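Local coordinates for WbbM protein (Klebsiella pneumoniae, PDB 6U4B), which is probably a bifunctional glycosyltransferase that polymerises O-antigen, working as a trimer and joining a DUF4422 region to a magnesium-binding family 8 glycosyltransferase region, at residues Y211-F216 with R260-Y265; I152-K157 with L275-L280; E228-I233 with H256-L261; N167-Y172 with T203-S208. All coordinates share one frame; numbering follows the deposited sequence.

Contact 1: Y211-F216 with R260-Y265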
# COMPACT_ATOMS: atom_id res chain seq x y z
N TYR A 211 25.94 -55.06 3.04
CA TYR A 211 26.18 -53.77 3.69
C TYR A 211 24.90 -52.94 3.59
O TYR A 211 24.64 -52.30 2.56
CB TYR A 211 27.36 -53.06 3.05
CG TYR A 211 28.63 -53.88 3.04
CD1 TYR A 211 29.05 -54.52 1.88
CD2 TYR A 211 29.42 -54.00 4.18
CE1 TYR A 211 30.21 -55.26 1.86
CE2 TYR A 211 30.58 -54.75 4.16
CZ TYR A 211 30.97 -55.38 3.00
OH TYR A 211 32.13 -56.12 2.98
N TYR A 212 24.10 -52.95 4.65
CA TYR A 212 22.86 -52.17 4.70
C TYR A 212 23.19 -50.81 5.31
O TYR A 212 22.97 -50.55 6.50
CB TYR A 212 21.79 -52.92 5.48
CG TYR A 212 21.18 -54.04 4.66
CD1 TYR A 212 21.80 -55.28 4.58
CD2 TYR A 212 20.01 -53.84 3.94
CE1 TYR A 212 21.25 -56.30 3.82
CE2 TYR A 212 19.46 -54.84 3.18
CZ TYR A 212 20.09 -56.08 3.12
OH TYR A 212 19.54 -57.08 2.36
N THR A 213 23.73 -49.94 4.47
CA THR A 213 24.29 -48.68 4.92
C THR A 213 24.45 -47.76 3.72
O THR A 213 24.45 -48.20 2.56
CB THR A 213 25.63 -48.89 5.61
OG1 THR A 213 26.08 -47.65 6.19
CG2 THR A 213 26.67 -49.37 4.61
N ASN A 214 24.58 -46.46 4.02
CA ASN A 214 25.09 -45.47 3.07
C ASN A 214 26.33 -44.80 3.63
O ASN A 214 26.70 -43.70 3.19
CB ASN A 214 24.00 -44.44 2.75
CG ASN A 214 23.26 -43.97 3.98
OD1 ASN A 214 23.15 -44.70 4.97
ND2 ASN A 214 22.74 -42.76 3.94
N MET A 215 26.98 -45.44 4.59
CA MET A 215 28.15 -44.90 5.28
C MET A 215 29.38 -45.62 4.76
O MET A 215 29.51 -46.84 4.94
CB MET A 215 27.99 -45.06 6.79
CG MET A 215 28.98 -44.28 7.63
SD MET A 215 28.39 -44.12 9.33
CE MET A 215 28.21 -45.84 9.80
N PHE A 216 30.28 -44.89 4.12
CA PHE A 216 31.46 -45.51 3.53
C PHE A 216 32.54 -44.45 3.32
O PHE A 216 32.28 -43.25 3.38
CB PHE A 216 31.14 -46.20 2.20
CG PHE A 216 30.53 -45.28 1.16
CD1 PHE A 216 29.16 -45.27 0.94
CD2 PHE A 216 31.33 -44.44 0.40
CE1 PHE A 216 28.61 -44.43 -0.01
CE2 PHE A 216 30.78 -43.60 -0.55
CZ PHE A 216 29.42 -43.59 -0.76
N ARG A 260 20.78 -51.44 -1.70
CA ARG A 260 20.98 -52.71 -2.40
C ARG A 260 21.89 -52.54 -3.60
O ARG A 260 22.75 -53.40 -3.86
CB ARG A 260 19.63 -53.30 -2.83
CG ARG A 260 18.83 -53.97 -1.72
CD ARG A 260 18.15 -52.96 -0.81
NE ARG A 260 17.42 -53.62 0.27
CZ ARG A 260 16.81 -52.98 1.26
NH1 ARG A 260 16.84 -51.66 1.31
NH2 ARG A 260 16.18 -53.67 2.20
N LEU A 261 21.71 -51.45 -4.35
CA LEU A 261 22.57 -51.20 -5.51
C LEU A 261 24.03 -51.04 -5.08
O LEU A 261 24.94 -51.45 -5.81
CB LEU A 261 22.09 -49.97 -6.26
CG LEU A 261 20.70 -50.06 -6.89
CD1 LEU A 261 20.27 -48.72 -7.48
CD2 LEU A 261 20.66 -51.16 -7.94
N PHE A 262 24.25 -50.44 -3.91
CA PHE A 262 25.60 -50.32 -3.36
C PHE A 262 26.28 -51.68 -3.27
O PHE A 262 27.44 -51.84 -3.65
CB PHE A 262 25.52 -49.64 -1.99
CG PHE A 262 26.85 -49.31 -1.38
CD1 PHE A 262 27.78 -48.55 -2.08
CD2 PHE A 262 27.16 -49.72 -0.09
CE1 PHE A 262 29.00 -48.24 -1.51
CE2 PHE A 262 28.37 -49.40 0.48
CZ PHE A 262 29.30 -48.66 -0.23
N ASN A 263 25.54 -52.68 -2.77
CA ASN A 263 26.09 -54.03 -2.67
C ASN A 263 26.31 -54.66 -4.04
O ASN A 263 27.34 -55.30 -4.27
CB ASN A 263 25.16 -54.91 -1.83
CG ASN A 263 25.21 -54.57 -0.36
OD1 ASN A 263 25.98 -55.16 0.40
ND2 ASN A 263 24.38 -53.61 0.06
N ILE A 264 25.35 -54.50 -4.95
CA ILE A 264 25.50 -55.05 -6.30
C ILE A 264 26.74 -54.48 -6.96
O ILE A 264 27.49 -55.20 -7.64
CB ILE A 264 24.23 -54.77 -7.12
CG1 ILE A 264 23.04 -55.53 -6.53
CG2 ILE A 264 24.44 -55.13 -8.58
CD1 ILE A 264 21.71 -55.17 -7.16
N TYR A 265 27.00 -53.18 -6.77
CA TYR A 265 28.16 -52.54 -7.37
C TYR A 265 29.46 -53.08 -6.78
O TYR A 265 30.42 -53.35 -7.52
CB TYR A 265 28.08 -51.03 -7.20
CG TYR A 265 29.29 -50.28 -7.71
CD1 TYR A 265 29.40 -49.94 -9.05
CD2 TYR A 265 30.31 -49.91 -6.85
CE1 TYR A 265 30.51 -49.26 -9.53
CE2 TYR A 265 31.42 -49.23 -7.32
CZ TYR A 265 31.51 -48.91 -8.65
OH TYR A 265 32.62 -48.22 -9.11
O HOH W 1 17.46 -56.28 1.14
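The amide of N263 lies against the backbone of Y211 like a peptide group and grips it at both ends. Its OD1 accepts from Y211 N at 2.6 Å, with the donor in the carbonyl plane on a lone pair. In return ND2 donates to Y211 O at 2.8 Å; this carbonyl is met from above its plane, 47° out of it, while Y211 O stays close to the plane of the asparagine amide. ND2 also donates to E259 O one turn back in the helix, which helps to fix the rotation of the group. The amide plane runs nearly parallel to that of the Y211 ring, whose CD1 stands 3.5 Å from OD1.

Y212 and R260 meet differently. The phenol stands upright on the guanidinium, the two planes 89° apart, with CE2 over the face of the charged group, 3.6 Å from NH2. A water bridges them, giving a proton to Y212 OH and accepting from R260 NE; the same hydroxyl bonds N168, and R260 NH1 turns back to H256 O.

Farther along, F216 and F262 lie nearly parallel but slid apart, with centroids at 5.0 Å and F216 CD1 3.6 Å from F262 CZ. With F262 CG anti to the backbone N (chi1 -173°) the ring extends to F216. Y212 centres an inverse gamma turn, and T213 OG1 closes an ST turn onto M215 N. The buried asparagine supplies one donor and one acceptor, which match the N-H and C=O of Y211 in this irregular loop.

Contact 2: I152-K157 with L275-L280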
# COMPACT_ATOMS: atom_id res chain seq x y z
N ILE A 152 38.05 -49.34 -0.43
CA ILE A 152 36.75 -49.00 0.14
C ILE A 152 36.75 -49.38 1.61
O ILE A 152 37.13 -50.50 1.97
CB ILE A 152 35.59 -49.71 -0.59
CG1 ILE A 152 35.52 -49.27 -2.05
CG2 ILE A 152 34.27 -49.43 0.11
CD1 ILE A 152 34.45 -49.99 -2.84
N LEU A 153 36.30 -48.46 2.47
CA LEU A 153 36.06 -48.73 3.88
C LEU A 153 34.57 -48.55 4.16
O LEU A 153 33.93 -47.66 3.58
CB LEU A 153 36.89 -47.81 4.78
CG LEU A 153 38.41 -47.78 4.57
CD1 LEU A 153 38.81 -46.77 3.49
CD2 LEU A 153 39.11 -47.47 5.88
N LEU A 154 34.03 -49.39 5.05
CA LEU A 154 32.60 -49.37 5.32
C LEU A 154 32.29 -50.24 6.54
O LEU A 154 33.19 -50.92 7.04
CB LEU A 154 31.81 -49.82 4.08
CG LEU A 154 31.82 -51.25 3.53
CD1 LEU A 154 30.85 -51.33 2.35
CD2 LEU A 154 33.20 -51.66 3.08
N PRO A 155 31.06 -50.21 7.08
CA PRO A 155 30.77 -51.02 8.27
C PRO A 155 30.73 -52.52 7.99
O PRO A 155 30.86 -52.95 6.84
CB PRO A 155 29.39 -50.51 8.71
CG PRO A 155 28.80 -49.92 7.49
CD PRO A 155 29.95 -49.30 6.77
N LYS A 156 30.53 -53.30 9.04
CA LYS A 156 30.40 -54.74 8.90
C LYS A 156 29.09 -55.09 8.19
O LYS A 156 28.10 -54.36 8.29
CB LYS A 156 30.44 -55.43 10.26
CG LYS A 156 31.71 -55.18 11.06
CD LYS A 156 31.89 -56.22 12.15
CE LYS A 156 31.82 -55.60 13.53
NZ LYS A 156 32.87 -56.16 14.44
N LYS A 157 29.11 -56.20 7.46
CA LYS A 157 27.88 -56.71 6.88
C LYS A 157 26.88 -57.06 7.98
O LYS A 157 27.25 -57.38 9.11
CB LYS A 157 28.15 -57.95 6.03
CG LYS A 157 28.74 -57.68 4.65
CD LYS A 157 28.89 -58.97 3.86
CE LYS A 157 29.48 -58.73 2.48
NZ LYS A 157 29.71 -60.01 1.76
N LEU A 275 39.99 -56.00 -5.03
CA LEU A 275 39.39 -54.91 -4.28
C LEU A 275 39.68 -55.11 -2.80
O LEU A 275 39.32 -56.14 -2.23
CB LEU A 275 37.88 -54.81 -4.52
CG LEU A 275 37.35 -53.40 -4.22
CD1 LEU A 275 38.05 -52.38 -5.11
CD2 LEU A 275 35.84 -53.33 -4.40
N LYS A 276 40.34 -54.14 -2.18
CA LYS A 276 40.72 -54.22 -0.78
C LYS A 276 39.69 -53.47 0.06
O LYS A 276 39.56 -52.25 -0.04
CB LYS A 276 42.13 -53.68 -0.57
CG LYS A 276 43.18 -54.53 -1.27
CD LYS A 276 44.59 -54.04 -1.01
CE LYS A 276 45.60 -55.11 -1.41
NZ LYS A 276 45.24 -55.75 -2.71
N VAL A 277 38.95 -54.22 0.87
CA VAL A 277 37.85 -53.70 1.68
C VAL A 277 38.25 -53.83 3.14
O VAL A 277 38.73 -54.89 3.57
CB VAL A 277 36.54 -54.45 1.38
CG1 VAL A 277 35.51 -54.18 2.46
CG2 VAL A 277 36.01 -54.06 0.01
N LYS A 278 38.06 -52.76 3.91
CA LYS A 278 38.32 -52.78 5.35
C LYS A 278 37.02 -52.48 6.08
O LYS A 278 36.51 -51.35 6.01
CB LYS A 278 39.41 -51.78 5.73
CG LYS A 278 39.86 -51.89 7.18
CD LYS A 278 40.91 -50.85 7.56
CE LYS A 278 42.26 -51.17 6.93
NZ LYS A 278 43.32 -50.24 7.43
N GLU A 279 36.48 -53.48 6.76
CA GLU A 279 35.25 -53.31 7.53
C GLU A 279 35.56 -52.72 8.89
O GLU A 279 36.45 -53.21 9.60
CB GLU A 279 34.52 -54.64 7.68
CG GLU A 279 33.92 -55.16 6.38
CD GLU A 279 33.27 -56.52 6.53
OE1 GLU A 279 32.90 -57.12 5.50
OE2 GLU A 279 33.12 -56.99 7.68
N LEU A 280 34.84 -51.66 9.25
CA LEU A 280 35.05 -50.95 10.50
C LEU A 280 33.82 -51.08 11.39
O LEU A 280 32.72 -51.37 10.92
CB LEU A 280 35.36 -49.47 10.24
CG LEU A 280 36.48 -49.16 9.25
CD1 LEU A 280 36.46 -47.68 8.88
CD2 LEU A 280 37.83 -49.56 9.82
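L154 and V277 form the tightest apolar meeting: CD2 of the leucine presses on CG1 of the valine at 3.5 Å, closer than usual van der Waals contact. With CG between the backbone N and the carbonyl carbon (chi1 69°), L154 sends its branch across V277, and helix 253-272 packs on the leucine through F262 and I266. I152 shares this face of the sheet, its CD1 reaching L275 CD2 at 3.9 Å. On the opposite face L153 CD2 meets L280 CD1 at 4.0 Å and lies alongside the aliphatic part of K278, while C146 of helix 140-146 touches both leucines.

Between the two layers of side chains runs a parallel pairing in the mixed sheet, where strand 152-159 lies between strands 277-285 and 216-219. The bonds use alternate residues, as in parallel strands: I152 N to K276 O, K278 N to I152 O, a weak bond from L154 N to K278 O, and L280 N to L154 O. CA-H...O contacts fill the intervals, among them E279 CA to L154 O at 3.2 Å. Branched V277 and I152 suit this extended backbone.

At the polar edge E279 crosses K156 at about a right angle, with OE2 3.7 Å from K156 CA. The lysine ammonium instead forms a salt bridge to E117, and E279 OE1 accepts from Y211 OH; on the L153 face, K278 NZ bonds C146 O.

Contact 3: E228-I233 with H256-L261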
# COMPACT_ATOMS: atom_id res chain seq x y z
N GLU A 228 28.44 -42.13 -11.13
CA GLU A 228 27.87 -42.16 -12.47
C GLU A 228 26.99 -43.38 -12.67
O GLU A 228 25.93 -43.30 -13.31
CB GLU A 228 28.99 -42.13 -13.51
CG GLU A 228 29.77 -40.83 -13.57
CD GLU A 228 31.01 -40.93 -14.44
OE1 GLU A 228 31.41 -42.06 -14.78
OE2 GLU A 228 31.59 -39.88 -14.79
N TRP A 229 27.40 -44.52 -12.11
CA TRP A 229 26.63 -45.75 -12.25
C TRP A 229 25.34 -45.69 -11.44
O TRP A 229 24.26 -45.98 -11.96
CB TRP A 229 27.50 -46.94 -11.81
CG TRP A 229 26.81 -48.27 -11.83
CD1 TRP A 229 26.73 -49.14 -12.88
CD2 TRP A 229 26.15 -48.91 -10.73
NE1 TRP A 229 26.04 -50.27 -12.51
CE2 TRP A 229 25.68 -50.16 -11.20
CE3 TRP A 229 25.91 -48.56 -9.40
CZ2 TRP A 229 24.97 -51.04 -10.38
CZ3 TRP A 229 25.21 -49.44 -8.59
CH2 TRP A 229 24.75 -50.66 -9.08
N LEU A 230 25.43 -45.29 -10.17
CA LEU A 230 24.26 -45.30 -9.30
C LEU A 230 23.18 -44.35 -9.79
O LEU A 230 22.01 -44.72 -9.89
CB LEU A 230 24.66 -44.95 -7.86
CG LEU A 230 23.51 -44.78 -6.87
CD1 LEU A 230 22.82 -46.12 -6.60
CD2 LEU A 230 23.98 -44.14 -5.57
N PHE A 231 23.56 -43.11 -10.11
CA PHE A 231 22.56 -42.11 -10.45
C PHE A 231 22.03 -42.25 -11.86
O PHE A 231 20.93 -41.77 -12.14
CB PHE A 231 23.12 -40.71 -10.21
CG PHE A 231 23.18 -40.33 -8.76
CD1 PHE A 231 22.04 -39.95 -8.08
CD2 PHE A 231 24.38 -40.40 -8.06
CE1 PHE A 231 22.09 -39.62 -6.74
CE2 PHE A 231 24.43 -40.07 -6.72
CZ PHE A 231 23.29 -39.68 -6.05
N SER A 232 22.77 -42.91 -12.76
CA SER A 232 22.18 -43.27 -14.05
C SER A 232 21.03 -44.25 -13.87
O SER A 232 20.01 -44.16 -14.58
CB SER A 232 23.25 -43.87 -14.97
OG SER A 232 23.62 -45.16 -14.54
N ILE A 233 21.17 -45.17 -12.92
CA ILE A 233 20.08 -46.11 -12.62
C ILE A 233 18.93 -45.38 -11.93
O ILE A 233 17.76 -45.61 -12.25
CB ILE A 233 20.62 -47.27 -11.77
CG1 ILE A 233 21.60 -48.12 -12.58
CG2 ILE A 233 19.47 -48.11 -11.23
CD1 ILE A 233 22.53 -48.94 -11.74
N HIS A 256 16.37 -46.46 0.09
CA HIS A 256 16.38 -47.87 0.44
C HIS A 256 16.90 -48.73 -0.71
O HIS A 256 17.67 -49.67 -0.50
CB HIS A 256 14.98 -48.32 0.85
CG HIS A 256 14.46 -47.65 2.08
ND1 HIS A 256 15.28 -47.32 3.15
CD2 HIS A 256 13.22 -47.24 2.42
CE1 HIS A 256 14.56 -46.75 4.09
NE2 HIS A 256 13.30 -46.68 3.67
N ILE A 257 16.50 -48.40 -1.94
CA ILE A 257 16.94 -49.18 -3.10
C ILE A 257 18.44 -49.00 -3.32
O ILE A 257 19.15 -49.95 -3.66
CB ILE A 257 16.12 -48.80 -4.34
CG1 ILE A 257 14.71 -49.38 -4.23
CG2 ILE A 257 16.80 -49.26 -5.61
CD1 ILE A 257 13.80 -49.04 -5.40
N ALA A 258 18.94 -47.78 -3.12
CA ALA A 258 20.36 -47.51 -3.29
C ALA A 258 21.23 -48.32 -2.34
O ALA A 258 22.40 -48.56 -2.64
CB ALA A 258 20.64 -46.02 -3.10
N GLU A 259 20.69 -48.72 -1.18
CA GLU A 259 21.46 -49.58 -0.28
C GLU A 259 21.74 -50.93 -0.92
O GLU A 259 22.80 -51.53 -0.71
CB GLU A 259 20.71 -49.76 1.04
CG GLU A 259 20.61 -48.52 1.89
CD GLU A 259 19.94 -48.80 3.22
OE1 GLU A 259 19.16 -47.94 3.69
OE2 GLU A 259 20.17 -49.88 3.79
N ARG A 260 20.78 -51.44 -1.70
CA ARG A 260 20.98 -52.71 -2.40
C ARG A 260 21.89 -52.54 -3.60
O ARG A 260 22.75 -53.40 -3.86
CB ARG A 260 19.63 -53.30 -2.83
CG ARG A 260 18.83 -53.97 -1.72
CD ARG A 260 18.15 -52.96 -0.81
NE ARG A 260 17.42 -53.62 0.27
CZ ARG A 260 16.81 -52.98 1.26
NH1 ARG A 260 16.84 -51.66 1.31
NH2 ARG A 260 16.18 -53.67 2.20
N LEU A 261 21.71 -51.45 -4.35
CA LEU A 261 22.57 -51.20 -5.51
C LEU A 261 24.03 -51.04 -5.08
O LEU A 261 24.94 -51.45 -5.81
CB LEU A 261 22.09 -49.97 -6.26
CG LEU A 261 20.70 -50.06 -6.89
CD1 LEU A 261 20.27 -48.72 -7.48
CD2 LEU A 261 20.66 -51.16 -7.94
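Three side chains of helix 220-240 converge on L261. Its CD1 meets L230 CD1 at 3.7 Å and I233 CG2 at 3.9 Å, while its CB is shared by L230 CD1 and the six-membered ring of W229. With CG beside the backbone N (chi1 -64°), CD1 reaches L230 and I233, while CB and O meet W229. The indole arrives edge-on: CH2 and CZ3 are each 3.4 Å from L261 O, which lies near the plane of the ring, so that aromatic C-H groups, rather than the pi face, look at the carbonyl oxygen. One face of the same indole is occupied by I233 CD1, 3.4 Å above its centre, from one turn on in the same helix. The axes of the two segments come no closer than 11.0 Å, so long side chains such as leucine and tryptophan are needed to span the gap.

Away from this cluster the contact thins quickly. A258 offers just a CB, 4.1 Å from L230 CD1, and a small residue suits a place where L82 of helix 82-91 also packs. The sides of the two helices turned from each other carry polar residues, such as E228 and E259; S232 OG folds back to W229 O at 2.8 Å and also bonds Y194 OH.

The segments run at 137° to each other, on helices that follow each other in the chain. V190 of helix 180-193 touches both I233 and L261, Y197 stacks on W229, and L82 and H85 of helix 82-91 flank L230.

Contact 4: N167-Y172 with T203-S208; sequences NNYDHY and TFNDAS
The amide of N168 lies stacked on the ring of F204, the two planes 10° apart. N168 CB sits over the same face, 3.8 Å from the centroid, in a CH-pi contact, and CG and ND2 come within 3.5 Å of F204 CE1. At the amide's edge, ND2 donates to F204 O at 2.8 Å, nearly straight and almost in the amide plane. D209 O takes ND2 as well, and OD1 bonds Y212 OH, so both ends of this buried amide are satisfied. Having F204 CG anti to the backbone N places the ring against the N168 amide. The second flat pair is turned otherwise: the Y169 ring and the N205 amide stand 80° apart, with N205 OD1 near the ring plane at its edge; that oxygen bonds Y183 OH.

What is joined here is the start of one helix and the end of another. The first-turn N-H groups of helix 168-173 lack acceptors within their own helix, and the C-terminal end of helix 198-206 and the residue after it supply carbonyls for two of them. N168 N donates to A207 O at 2.9 Å, the donor almost in line with the C=O although the N-H is bent at 136°. Y169 N reaches N205 O on a lone pair at 3.3 Å. A third is served from within: OD1 of N167, the N-cap, accepts from D170 N at 2.8 Å. Asparagine suits this position because its short side chain can reach over the first turn; its CB rests against A207 O.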
# COMPACT_ATOMS: atom_id res chain seq x y z
N ASN A 167 16.91 -64.30 2.09
CA ASN A 167 18.07 -63.72 1.41
C ASN A 167 17.81 -62.22 1.27
O ASN A 167 16.82 -61.70 1.77
CB ASN A 167 18.31 -64.42 0.07
CG ASN A 167 17.05 -64.52 -0.78
OD1 ASN A 167 16.26 -63.58 -0.85
ND2 ASN A 167 16.87 -65.66 -1.44
N ASN A 168 18.73 -61.53 0.58
CA ASN A 168 18.63 -60.07 0.50
C ASN A 168 17.42 -59.63 -0.31
O ASN A 168 16.79 -58.62 -0.00
CB ASN A 168 19.91 -59.49 -0.08
CG ASN A 168 21.08 -59.58 0.88
OD1 ASN A 168 21.01 -59.12 2.02
ND2 ASN A 168 22.17 -60.19 0.43
N TYR A 169 17.09 -60.38 -1.37
CA TYR A 169 15.88 -60.09 -2.13
C TYR A 169 14.64 -60.23 -1.25
O TYR A 169 13.80 -59.32 -1.19
CB TYR A 169 15.78 -61.01 -3.35
CG TYR A 169 14.53 -60.81 -4.17
CD1 TYR A 169 13.36 -61.51 -3.88
CD2 TYR A 169 14.51 -59.93 -5.24
CE1 TYR A 169 12.22 -61.33 -4.63
CE2 TYR A 169 13.37 -59.75 -6.00
CZ TYR A 169 12.22 -60.45 -5.68
OH TYR A 169 11.08 -60.27 -6.43
N ASP A 170 14.51 -61.37 -0.57
CA ASP A 170 13.37 -61.60 0.29
C ASP A 170 13.31 -60.58 1.43
O ASP A 170 12.22 -60.26 1.92
CB ASP A 170 13.42 -63.03 0.84
CG ASP A 170 12.18 -63.40 1.63
OD1 ASP A 170 11.06 -63.11 1.16
OD2 ASP A 170 12.33 -64.02 2.70
N HIS A 171 14.46 -60.05 1.84
CA HIS A 171 14.47 -59.05 2.91
C HIS A 171 13.82 -57.75 2.45
O HIS A 171 13.17 -57.07 3.25
CB HIS A 171 15.91 -58.80 3.37
CG HIS A 171 16.00 -58.02 4.64
ND1 HIS A 171 15.51 -58.48 5.84
CD2 HIS A 171 16.54 -56.80 4.90
CE1 HIS A 171 15.74 -57.59 6.79
NE2 HIS A 171 16.36 -56.56 6.25
N TYR A 172 13.99 -57.39 1.18
CA TYR A 172 13.29 -56.22 0.67
C TYR A 172 11.79 -56.46 0.62
O TYR A 172 11.00 -55.58 0.99
CB TYR A 172 13.82 -55.84 -0.72
CG TYR A 172 13.45 -54.43 -1.15
CD1 TYR A 172 12.16 -54.13 -1.59
CD2 TYR A 172 14.39 -53.41 -1.13
CE1 TYR A 172 11.83 -52.84 -1.98
CE2 TYR A 172 14.06 -52.13 -1.52
CZ TYR A 172 12.78 -51.85 -1.94
OH TYR A 172 12.45 -50.57 -2.33
N THR A 203 24.08 -62.76 -7.28
CA THR A 203 24.88 -63.08 -6.09
C THR A 203 24.33 -62.36 -4.86
O THR A 203 24.13 -62.98 -3.81
CB THR A 203 26.34 -62.70 -6.33
OG1 THR A 203 26.85 -63.42 -7.46
CG2 THR A 203 27.18 -63.04 -5.10
N PHE A 204 24.08 -61.06 -4.98
CA PHE A 204 23.59 -60.30 -3.84
C PHE A 204 22.18 -60.73 -3.45
O PHE A 204 21.89 -60.92 -2.27
CB PHE A 204 23.62 -58.80 -4.16
CG PHE A 204 22.84 -57.97 -3.18
CD1 PHE A 204 23.29 -57.81 -1.88
CD2 PHE A 204 21.65 -57.38 -3.54
CE1 PHE A 204 22.58 -57.05 -0.97
CE2 PHE A 204 20.93 -56.62 -2.64
CZ PHE A 204 21.39 -56.46 -1.35
N ASN A 205 21.29 -60.88 -4.44
CA ASN A 205 19.91 -61.22 -4.13
C ASN A 205 19.80 -62.58 -3.44
O ASN A 205 18.96 -62.76 -2.56
CB ASN A 205 19.06 -61.20 -5.41
CG ASN A 205 18.62 -59.80 -5.79
OD1 ASN A 205 18.52 -58.92 -4.94
ND2 ASN A 205 18.36 -59.59 -7.07
N ASP A 206 20.65 -63.53 -3.83
CA ASP A 206 20.64 -64.85 -3.20
C ASP A 206 21.48 -64.92 -1.93
O ASP A 206 21.40 -65.92 -1.21
CB ASP A 206 21.12 -65.92 -4.18
CG ASP A 206 20.13 -66.18 -5.30
OD1 ASP A 206 20.40 -67.05 -6.15
OD2 ASP A 206 19.08 -65.50 -5.34
N ALA A 207 22.29 -63.90 -1.65
CA ALA A 207 23.11 -63.91 -0.45
C ALA A 207 22.27 -63.58 0.78
O ALA A 207 21.19 -62.99 0.69
CB ALA A 207 24.26 -62.91 -0.57
N SER A 208 22.78 -63.98 1.94
CA SER A 208 22.10 -63.79 3.21
C SER A 208 22.66 -62.62 4.02
O SER A 208 22.29 -62.46 5.19
CB SER A 208 22.16 -65.07 4.03
OG SER A 208 23.50 -65.44 4.31

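Overall arrangement
All four contacts lie in the half of the chain that holds the DUF4422 range, away from the magnesium-binding sites. Contacts 1 and 3 are buried and share helix 253-272, which packs a loop through polar and aromatic groups in the first and another helix through apolar side chains in the second. Contacts 2 and 4 are partly buried: regular strand pairing in one, a helix start fed by a helix end in the other. Contact 1 connects them, since Y211 OH bonds E279 of contact 2 and Y212 OH bonds N168 of contact 4. R260 and F204 also bring contacts 1, 3 and 4 together, whereas contact 2 touches neither contact 3 nor contact 4.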